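PDB 5LKW: putative OmpA family lipoprotein from Burkholderia cenocepacia, which probably serves in the Tol-Pal system, which helps maintain outer-membrane integrity and takes part in invagination during division, and binds the peptidoglycan component diaminopimelic acid through its OmpA-like domain. Local coordinates for residues I18-D23 and E74-A79; Q37-L42 and A81-N86. All coordinates share one frame; numbering follows the deposited sequence.

Interaction 1. Residues I18-D23 and E74-A79. With API (2,6-diaminopimelic acid), chain C.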
ATOM      1  N   ILE A  18      -3.032   2.644   2.167  1.00 18.12           N
ATOM      2  CA  ILE A  18      -3.792   3.312   1.105  1.00 16.71           C
ATOM      3  C   ILE A  18      -5.006   2.404   0.871  1.00 16.31           C
ATOM      4  O   ILE A  18      -4.856   1.236   0.661  1.00 16.08           O
ATOM      5  CB  ILE A  18      -2.977   3.459  -0.230  1.00 16.80           C
ATOM      6  CG1 ILE A  18      -1.794   4.406  -0.079  1.00 20.36           C
ATOM      7  CG2 ILE A  18      -3.843   4.000  -1.349  1.00 16.40           C
ATOM      8  CD1 ILE A  18      -0.730   3.907   0.851  1.00 24.41           C
ATOM      9  N   TYR A  19      -6.202   2.965   0.899  1.00 15.72           N
ATOM     10  CA  TYR A  19      -7.440   2.229   0.617  1.00 15.56           C
ATOM     11  C   TYR A  19      -8.046   2.498  -0.755  1.00 16.65           C
ATOM     12  O   TYR A  19      -7.851   3.582  -1.351  1.00 16.50           O
ATOM     13  CB  TYR A  19      -8.458   2.617   1.665  1.00 15.72           C
ATOM     14  CG  TYR A  19      -8.022   2.183   3.046  1.00 14.65           C
ATOM     15  CD1 TYR A  19      -8.455   0.928   3.594  1.00 13.13           C
ATOM     16  CD2 TYR A  19      -7.169   2.994   3.790  1.00 11.78           C
ATOM     17  CE1 TYR A  19      -8.119   0.549   4.905  1.00 13.75           C
ATOM     18  CE2 TYR A  19      -6.810   2.637   5.125  1.00 11.03           C
ATOM     19  CZ  TYR A  19      -7.296   1.423   5.674  1.00 15.93           C
ATOM     20  OH  TYR A  19      -6.888   1.096   6.976  1.00 17.89           O
ATOM     21  N   PHE A  20      -8.759   1.495  -1.265  1.00 16.99           N
ATOM     22  CA  PHE A  20      -9.239   1.493  -2.628  1.00 17.03           C
ATOM     23  C   PHE A  20     -10.767   1.254  -2.708  1.00 17.75           C
ATOM     24  O   PHE A  20     -11.365   0.571  -1.866  1.00 16.78           O
ATOM     25  CB  PHE A  20      -8.500   0.389  -3.456  1.00 15.58           C
ATOM     26  CG  PHE A  20      -7.019   0.628  -3.607  1.00 13.84           C
ATOM     27  CD1 PHE A  20      -6.496   1.295  -4.732  1.00 16.76           C
ATOM     28  CD2 PHE A  20      -6.140   0.164  -2.614  1.00 16.32           C
ATOM     29  CE1 PHE A  20      -5.036   1.516  -4.845  1.00 15.40           C
ATOM     30  CE2 PHE A  20      -4.794   0.347  -2.702  1.00 15.49           C
ATOM     31  CZ  PHE A  20      -4.224   1.075  -3.800  1.00 18.52           C
ATOM     32  N   ASP A  21     -11.386   1.780  -3.758  1.00 18.82           N
ATOM     33  CA  ASP A  21     -12.765   1.453  -4.060  1.00 21.25           C
ATOM     34  C   ASP A  21     -12.921   0.018  -4.571  1.00 22.64           C
ATOM     35  O   ASP A  21     -11.956  -0.647  -4.969  1.00 20.97           O
ATOM     36  CB  ASP A  21     -13.315   2.422  -5.104  1.00 21.84           C
ATOM     37  CG  ASP A  21     -13.563   3.765  -4.525  1.00 26.81           C
ATOM     38  OD1 ASP A  21     -13.453   3.904  -3.278  1.00 28.43           O
ATOM     39  OD2 ASP A  21     -13.868   4.646  -5.322  1.00 33.58           O
ATOM     40  N   PHE A  22     -14.167  -0.428  -4.580  1.00 23.48           N
ATOM     41  CA  PHE A  22     -14.496  -1.768  -4.960  1.00 25.11           C
ATOM     42  C   PHE A  22     -13.938  -2.006  -6.352  1.00 25.62           C
ATOM     43  O   PHE A  22     -14.189  -1.212  -7.263  1.00 26.53           O
ATOM     44  CB  PHE A  22     -16.025  -1.886  -4.893  1.00 25.20           C
ATOM     45  CG  PHE A  22     -16.640  -2.750  -5.936  1.00 28.68           C
ATOM     46  CD1 PHE A  22     -16.921  -4.093  -5.666  1.00 34.00           C
ATOM     47  CD2 PHE A  22     -17.047  -2.192  -7.169  1.00 32.02           C
ATOM     48  CE1 PHE A  22     -17.552  -4.903  -6.644  1.00 35.14           C
ATOM     49  CE2 PHE A  22     -17.653  -2.973  -8.143  1.00 32.09           C
ATOM     50  CZ  PHE A  22     -17.903  -4.341  -7.889  1.00 35.47           C
ATOM     51  N   ASP A  23     -13.161  -3.075  -6.506  1.00 24.44           N
ATOM     52  CA  ASP A  23     -12.653  -3.436  -7.795  1.00 26.24           C
ATOM     53  C   ASP A  23     -11.679  -2.375  -8.363  1.00 25.12           C
ATOM     54  O   ASP A  23     -11.301  -2.418  -9.536  1.00 25.26           O
ATOM     55  CB  ASP A  23     -13.854  -3.618  -8.739  1.00 27.24           C
ATOM     56  CG  ASP A  23     -13.857  -4.924  -9.443  1.00 32.87           C
ATOM     57  OD1 ASP A  23     -12.869  -5.710  -9.301  1.00 39.42           O
ATOM     58  OD2 ASP A  23     -14.891  -5.169 -10.128  1.00 37.23           O
ATOM     59  N   GLU A  74       1.288  -1.956  -7.103  1.00 20.37           N
ATOM     60  CA  GLU A  74       2.014  -1.378  -8.243  1.00 22.31           C
ATOM     61  C   GLU A  74       1.605   0.059  -8.448  1.00 22.70           C
ATOM     62  O   GLU A  74       2.477   0.927  -8.646  1.00 23.06           O
ATOM     63  CB  GLU A  74       1.834  -2.209  -9.523  1.00 22.35           C
ATOM     64  CG  GLU A  74       2.633  -3.532  -9.474  1.00 27.80           C
ATOM     65  CD  GLU A  74       2.472  -4.437 -10.712  1.00 33.73           C
ATOM     66  OE1 GLU A  74       1.512  -4.246 -11.518  1.00 31.76           O
ATOM     67  OE2 GLU A  74       3.306  -5.372 -10.826  1.00 34.36           O
ATOM     68  N   ALA A  75       0.286   0.314  -8.345  1.00 21.54           N
ATOM     69  CA  ALA A  75      -0.249   1.665  -8.254  1.00 20.04           C
ATOM     70  C   ALA A  75       0.452   2.558  -7.184  1.00 20.19           C
ATOM     71  O   ALA A  75       0.758   3.719  -7.441  1.00 20.11           O
ATOM     72  CB  ALA A  75      -1.788   1.623  -8.078  1.00 19.68           C
ATOM     73  N   VAL A  76       0.726   2.022  -5.991  1.00 20.36           N
ATOM     74  CA  VAL A  76       1.412   2.766  -4.925  1.00 19.73           C
ATOM     75  C   VAL A  76       2.927   2.962  -5.260  1.00 22.13           C
ATOM     76  O   VAL A  76       3.469   4.059  -5.122  1.00 23.34           O
ATOM     77  CB  VAL A  76       1.251   2.048  -3.561  1.00 20.31           C
ATOM     78  CG1 VAL A  76       2.109   2.716  -2.481  1.00 19.39           C
ATOM     79  CG2 VAL A  76      -0.273   1.937  -3.128  1.00 17.32           C
ATOM     80  N   ARG A  77       3.576   1.891  -5.648  1.00 23.08           N
ATOM     81  CA  ARG A  77       4.997   1.913  -6.113  1.00 25.07           C
ATOM     82  C   ARG A  77       5.162   2.941  -7.225  1.00 24.11           C
ATOM     83  O   ARG A  77       6.007   3.826  -7.140  1.00 25.21           O
ATOM     84  CB  ARG A  77       5.457   0.503  -6.559  1.00 24.52           C
ATOM     85  CG  ARG A  77       6.968   0.430  -7.022  1.00 26.16           C
ATOM     86  CD  ARG A  77       7.275  -0.811  -7.840  1.00 29.07           C
ATOM     87  NE  ARG A  77       6.521  -0.705  -9.087  1.00 31.08           N
ATOM     88  CZ  ARG A  77       6.182  -1.707  -9.893  1.00 30.87           C
ATOM     89  NH1 ARG A  77       6.533  -2.965  -9.631  1.00 31.40           N
ATOM     90  NH2 ARG A  77       5.461  -1.428 -10.978  1.00 31.23           N
ATOM     91  N   ARG A  78       4.281   2.878  -8.221  1.00 24.52           N
ATOM     92  CA  ARG A  78       4.295   3.804  -9.337  1.00 25.82           C
ATOM     93  C   ARG A  78       4.168   5.264  -8.899  1.00 26.77           C
ATOM     94  O   ARG A  78       4.918   6.147  -9.368  1.00 26.12           O
ATOM     95  CB  ARG A  78       3.175   3.427 -10.315  1.00 25.77           C
ATOM     96  CG  ARG A  78       2.714   4.561 -11.210  1.00 28.90           C
ATOM     97  CD  ARG A  78       1.947   4.036 -12.429  1.00 29.15           C
ATOM     98  NE  ARG A  78       0.556   3.781 -12.088  1.00 35.77           N
ATOM     99  CZ  ARG A  78       0.010   2.572 -11.919  1.00 37.21           C
ATOM    100  NH1 ARG A  78       0.725   1.457 -12.064  1.00 35.38           N
ATOM    101  NH2 ARG A  78      -1.279   2.490 -11.597  1.00 37.85           N
ATOM    102  N   ALA A  79       3.216   5.542  -8.007  1.00 27.30           N
ATOM    103  CA  ALA A  79       3.065   6.893  -7.443  1.00 27.94           C
ATOM    104  C   ALA A  79       4.308   7.345  -6.722  1.00 27.81           C
ATOM    105  O   ALA A  79       4.620   8.531  -6.722  1.00 27.72           O
ATOM    106  CB  ALA A  79       1.870   6.961  -6.465  1.00 28.13           C
TER
HETATM  107  C   API C 201     -11.860  -5.835  -4.246  1.00 20.28           C
HETATM  108  CA  API C 201     -12.654  -6.956  -4.871  1.00 21.41           C
HETATM  109  C3  API C 201     -14.167  -6.782  -4.995  1.00 29.73           C
HETATM  110  C4  API C 201     -14.749  -8.042  -5.669  1.00 40.58           C
HETATM  111  C5  API C 201     -15.676  -7.770  -6.868  1.00 54.53           C
HETATM  112  C6  API C 201     -16.103  -9.034  -7.638  1.00 63.20           C
HETATM  113  O   API C 201     -11.077  -6.183  -3.372  1.00 16.01           O
HETATM  114  OXT API C 201     -11.932  -4.623  -4.554  1.00 17.62           O
HETATM  115  N   API C 201     -12.426  -8.119  -4.014  1.00 19.72           N
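The hydrophobic core of the OmpA-like domain meets its diaminopimelic acid pocket here: V76, on helix 62-82, takes I18 and F20 from the strand 17-19 and the loop that leaves it. One methyl of V76 serves both partners. Its CG2 lies 4.1 Å from CZ of F20, near the plane of the ring and at its edge, and 4.2 Å from CG1 of I18. The F20 torsion that sets CG anti to the carbonyl carbon (chi1 -64°) sends the ring toward the helix. No hydrogen bond crosses between the segments, so apolar packing alone joins them.

Beyond F20 the chain leaves the neighbourhood of 74-79 and becomes one wall of the ligand site. The backbone N of D23 donates a hydrogen bond of 2.8 Å to OXT of the diaminopimelic acid, with an N-H...O angle of 160°. Beside it, CE1 of F22 comes to 3.4 Å from C5 of the ligand's aliphatic chain, approaching obliquely. D23 OD1 is hydrogen-bonded to Y64 OH, while R72 NH2, D57 N, N65 OD1 and R59 O make further hydrogen bonds to the ligand.

The strand is paired with 115-120 through backbone hydrogen bonds of I18 with A116 and F20 with R114. F20 and V76 both touch A116, and M35 of helix 32-44 packs on I18 and V76.

Interaction 2. Residues Q37-L42 and A81-N86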
ATOM      1  N   GLN A  37       5.221  12.448   1.359  1.00 33.36           N
ATOM      2  CA  GLN A  37       5.913  12.235   2.600  1.00 33.95           C
ATOM      3  C   GLN A  37       6.771  10.986   2.550  1.00 32.46           C
ATOM      4  O   GLN A  37       7.992  11.048   2.813  1.00 31.66           O
ATOM      5  CB  GLN A  37       4.943  12.215   3.775  1.00 34.04           C
ATOM      6  CG  GLN A  37       4.833  13.572   4.457  1.00 40.16           C
ATOM      7  CD  GLN A  37       3.397  14.031   4.662  1.00 48.19           C
ATOM      8  OE1 GLN A  37       2.442  13.371   4.230  1.00 51.01           O
ATOM      9  NE2 GLN A  37       3.236  15.183   5.319  1.00 49.31           N
ATOM     10  N   HIS A  38       6.156   9.859   2.213  1.00 30.41           N
ATOM     11  CA  HIS A  38       6.944   8.630   2.108  1.00 31.01           C
ATOM     12  C   HIS A  38       8.092   8.699   1.107  1.00 30.48           C
ATOM     13  O   HIS A  38       9.189   8.258   1.438  1.00 29.81           O
ATOM     14  CB  HIS A  38       6.074   7.387   1.955  1.00 29.71           C
ATOM     15  CG  HIS A  38       5.434   6.972   3.247  1.00 30.60           C
ATOM     16  ND1 HIS A  38       4.199   7.439   3.652  1.00 30.78           N
ATOM     17  CD2 HIS A  38       5.892   6.189   4.256  1.00 28.87           C
ATOM     18  CE1 HIS A  38       3.906   6.926   4.834  1.00 26.76           C
ATOM     19  NE2 HIS A  38       4.922   6.176   5.228  1.00 31.10           N
ATOM     20  N   ALA A  39       7.819   9.262  -0.081  1.00 30.82           N
ATOM     21  CA  ALA A  39       8.827   9.461  -1.129  1.00 32.38           C
ATOM     22  C   ALA A  39      10.038  10.262  -0.615  1.00 33.62           C
ATOM     23  O   ALA A  39      11.180   9.885  -0.875  1.00 32.38           O
ATOM     24  CB  ALA A  39       8.230  10.141  -2.351  1.00 32.43           C
ATOM     25  N   GLN A  40       9.766  11.348   0.102  1.00 34.58           N
ATOM     26  CA  GLN A  40      10.816  12.201   0.649  1.00 37.17           C
ATOM     27  C   GLN A  40      11.670  11.400   1.636  1.00 37.50           C
ATOM     28  O   GLN A  40      12.902  11.406   1.542  1.00 38.03           O
ATOM     29  CB  GLN A  40      10.210  13.451   1.318  1.00 37.66           C
ATOM     30  CG  GLN A  40      11.173  14.599   1.635  1.00 40.79           C
ATOM     31  CD  GLN A  40      12.157  14.904   0.511  1.00 46.29           C
ATOM     32  OE1 GLN A  40      11.773  15.085  -0.652  1.00 50.09           O
ATOM     33  NE2 GLN A  40      13.438  14.983   0.863  1.00 47.74           N
ATOM     34  N   TYR A  41      11.020  10.677   2.546  1.00 37.28           N
ATOM     35  CA  TYR A  41      11.742   9.790   3.436  1.00 37.29           C
ATOM     36  C   TYR A  41      12.627   8.785   2.676  1.00 37.09           C
ATOM     37  O   TYR A  41      13.834   8.715   2.915  1.00 37.02           O
ATOM     38  CB  TYR A  41      10.805   9.096   4.433  1.00 37.79           C
ATOM     39  CG  TYR A  41      11.560   8.184   5.364  1.00 38.87           C
ATOM     40  CD1 TYR A  41      11.856   8.566   6.673  1.00 39.82           C
ATOM     41  CD2 TYR A  41      11.998   6.955   4.928  1.00 39.25           C
ATOM     42  CE1 TYR A  41      12.549   7.724   7.529  1.00 40.21           C
ATOM     43  CE2 TYR A  41      12.706   6.103   5.769  1.00 43.88           C
ATOM     44  CZ  TYR A  41      12.973   6.483   7.067  1.00 44.07           C
ATOM     45  OH  TYR A  41      13.687   5.608   7.882  1.00 46.80           O
ATOM     46  N   LEU A  42      12.042   8.046   1.742  1.00 36.65           N
ATOM     47  CA  LEU A  42      12.785   7.091   0.915  1.00 36.97           C
ATOM     48  C   LEU A  42      14.040   7.649   0.144  1.00 37.48           C
ATOM     49  O   LEU A  42      15.142   7.094   0.243  1.00 37.99           O
ATOM     50  CB  LEU A  42      11.829   6.332  -0.021  1.00 36.07           C
ATOM     51  CG  LEU A  42      10.940   5.280   0.694  1.00 35.22           C
ATOM     52  CD1 LEU A  42       9.885   4.700  -0.244  1.00 34.86           C
ATOM     53  CD2 LEU A  42      11.759   4.158   1.333  1.00 33.61           C
ATOM     54  N   ALA A  81       7.457   5.967  -7.381  1.00 28.18           N
ATOM     55  CA  ALA A  81       8.388   6.000  -8.536  1.00 29.45           C
ATOM     56  C   ALA A  81       8.407   7.344  -9.210  1.00 30.16           C
ATOM     57  O   ALA A  81       9.465   7.955  -9.384  1.00 30.80           O
ATOM     58  CB  ALA A  81       8.021   4.934  -9.566  1.00 28.80           C
ATOM     59  N   LEU A  82       7.212   7.802  -9.558  1.00 29.87           N
ATOM     60  CA  LEU A  82       6.989   9.111 -10.148  1.00 30.98           C
ATOM     61  C   LEU A  82       7.519  10.255  -9.321  1.00 31.65           C
ATOM     62  O   LEU A  82       7.931  11.276  -9.886  1.00 32.72           O
ATOM     63  CB  LEU A  82       5.495   9.333 -10.407  1.00 30.08           C
ATOM     64  CG  LEU A  82       5.198   8.781 -11.784  1.00 31.59           C
ATOM     65  CD1 LEU A  82       3.689   8.726 -12.033  1.00 28.75           C
ATOM     66  CD2 LEU A  82       5.931   9.657 -12.838  1.00 30.72           C
ATOM     67  N   LEU A  83       7.524  10.089  -7.996  1.00 30.46           N
ATOM     68  CA  LEU A  83       8.110  11.117  -7.127  1.00 31.33           C
ATOM     69  C   LEU A  83       9.619  10.962  -6.962  1.00 30.76           C
ATOM     70  O   LEU A  83      10.224  11.641  -6.160  1.00 30.99           O
ATOM     71  CB  LEU A  83       7.401  11.211  -5.778  1.00 28.80           C
ATOM     72  CG  LEU A  83       5.912  11.548  -5.876  1.00 30.79           C
ATOM     73  CD1 LEU A  83       5.188  11.194  -4.608  1.00 26.09           C
ATOM     74  CD2 LEU A  83       5.642  13.039  -6.241  1.00 31.38           C
ATOM     75  N   GLY A  84      10.213  10.063  -7.728  1.00 33.20           N
ATOM     76  CA  GLY A  84      11.691   9.891  -7.731  1.00 34.21           C
ATOM     77  C   GLY A  84      12.323   8.899  -6.778  1.00 34.82           C
ATOM     78  O   GLY A  84      13.560   8.917  -6.601  1.00 35.16           O
ATOM     79  N   VAL A  85      11.519   8.034  -6.143  1.00 34.02           N
ATOM     80  CA  VAL A  85      12.087   6.950  -5.342  1.00 33.87           C
ATOM     81  C   VAL A  85      12.721   5.928  -6.287  1.00 34.34           C
ATOM     82  O   VAL A  85      12.170   5.637  -7.330  1.00 34.60           O
ATOM     83  CB  VAL A  85      11.015   6.233  -4.418  1.00 33.83           C
ATOM     84  CG1 VAL A  85      11.652   5.091  -3.675  1.00 32.32           C
ATOM     85  CG2 VAL A  85      10.389   7.209  -3.431  1.00 33.53           C
ATOM     86  N   ASN A  86      13.897   5.404  -5.928  1.00 36.01           N
ATOM     87  CA  ASN A  86      14.527   4.308  -6.687  1.00 36.60           C
ATOM     88  C   ASN A  86      13.738   3.041  -6.581  1.00 36.39           C
ATOM     89  O   ASN A  86      13.412   2.617  -5.475  1.00 36.24           O
ATOM     90  CB  ASN A  86      15.894   3.942  -6.097  1.00 37.46           C
ATOM     91  CG  ASN A  86      16.864   5.075  -6.141  1.00 40.22           C
ATOM     92  OD1 ASN A  86      17.378   5.404  -7.202  1.00 43.36           O
ATOM     93  ND2 ASN A  86      17.135   5.682  -4.980  1.00 40.28           N
TER
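At the C-terminal end of helix 62-82, the turn that leaves the helix packs against one side of helix 32-44, with A39 facing L83 and V85. The approach is close: the CA atoms of A39 and V85 are 5.9 Å apart. The CG2 methyl of V85 comes within 3.6 Å of A39 CA, resting on the helix backbone as well as on the alanine methyl. That alanine methyl is shared, for A39 CB also meets CB of L83 at 3.7 Å, and CD1 of L83 reaches it as well at 3.9 Å.

The turn itself is a Schellman motif. G84, with a positive phi of 91°, is its C-prime residue; its N donates a hydrogen bond of 2.8 Å to O of A81, and V85 N makes the wider hydrogen bond to O of M80. With the helix ended in this way, L83 and V85, lying before and after the glycine, both direct their side chains at the neighbouring helix.

One turn after A39, L42 extends the apolar surface. Its CB lies 3.8 Å from CG2 of V85, and its CD1 lies 3.9 Å from V85 CG1, so both valine methyls are engaged. V85 has CG1 anti to its backbone N (chi1 177°), which spreads the two branches across L42 while CG2 also reaches A39. M80 of helix 62-82 touches H38, L42 and V85, and L83 also leans on M35 and Q36. Further along the chain, Q89 NE2 donates a hydrogen bond to L42 O, and the side-chain oxygen OE1 of the same glutamine takes one from N86 ND2.

In the fold
From the N terminus the chain runs through strand 17-19 and the ligand-binding loop into helix 32-44, enters the sheet as strand 50-55, and returns along helix 62-82. Interaction 1 closes the longer loop, bringing 18-23 to 74-79 after 50 intervening residues; interaction 2 closes a loop of 38, from 37-42 to 81-86. Their segments alternate along the sequence, so the two loops cross. Both contacts involve helix 62-82 or the turn that ends it, about 16 Å apart between their centres: the first ties the end of an outermost strand, just ahead of the pocket loop, to the body of this helix, the second ties helix 32-44 to the turn at the C-terminal end of helix 62-82, ahead of strand 90-96.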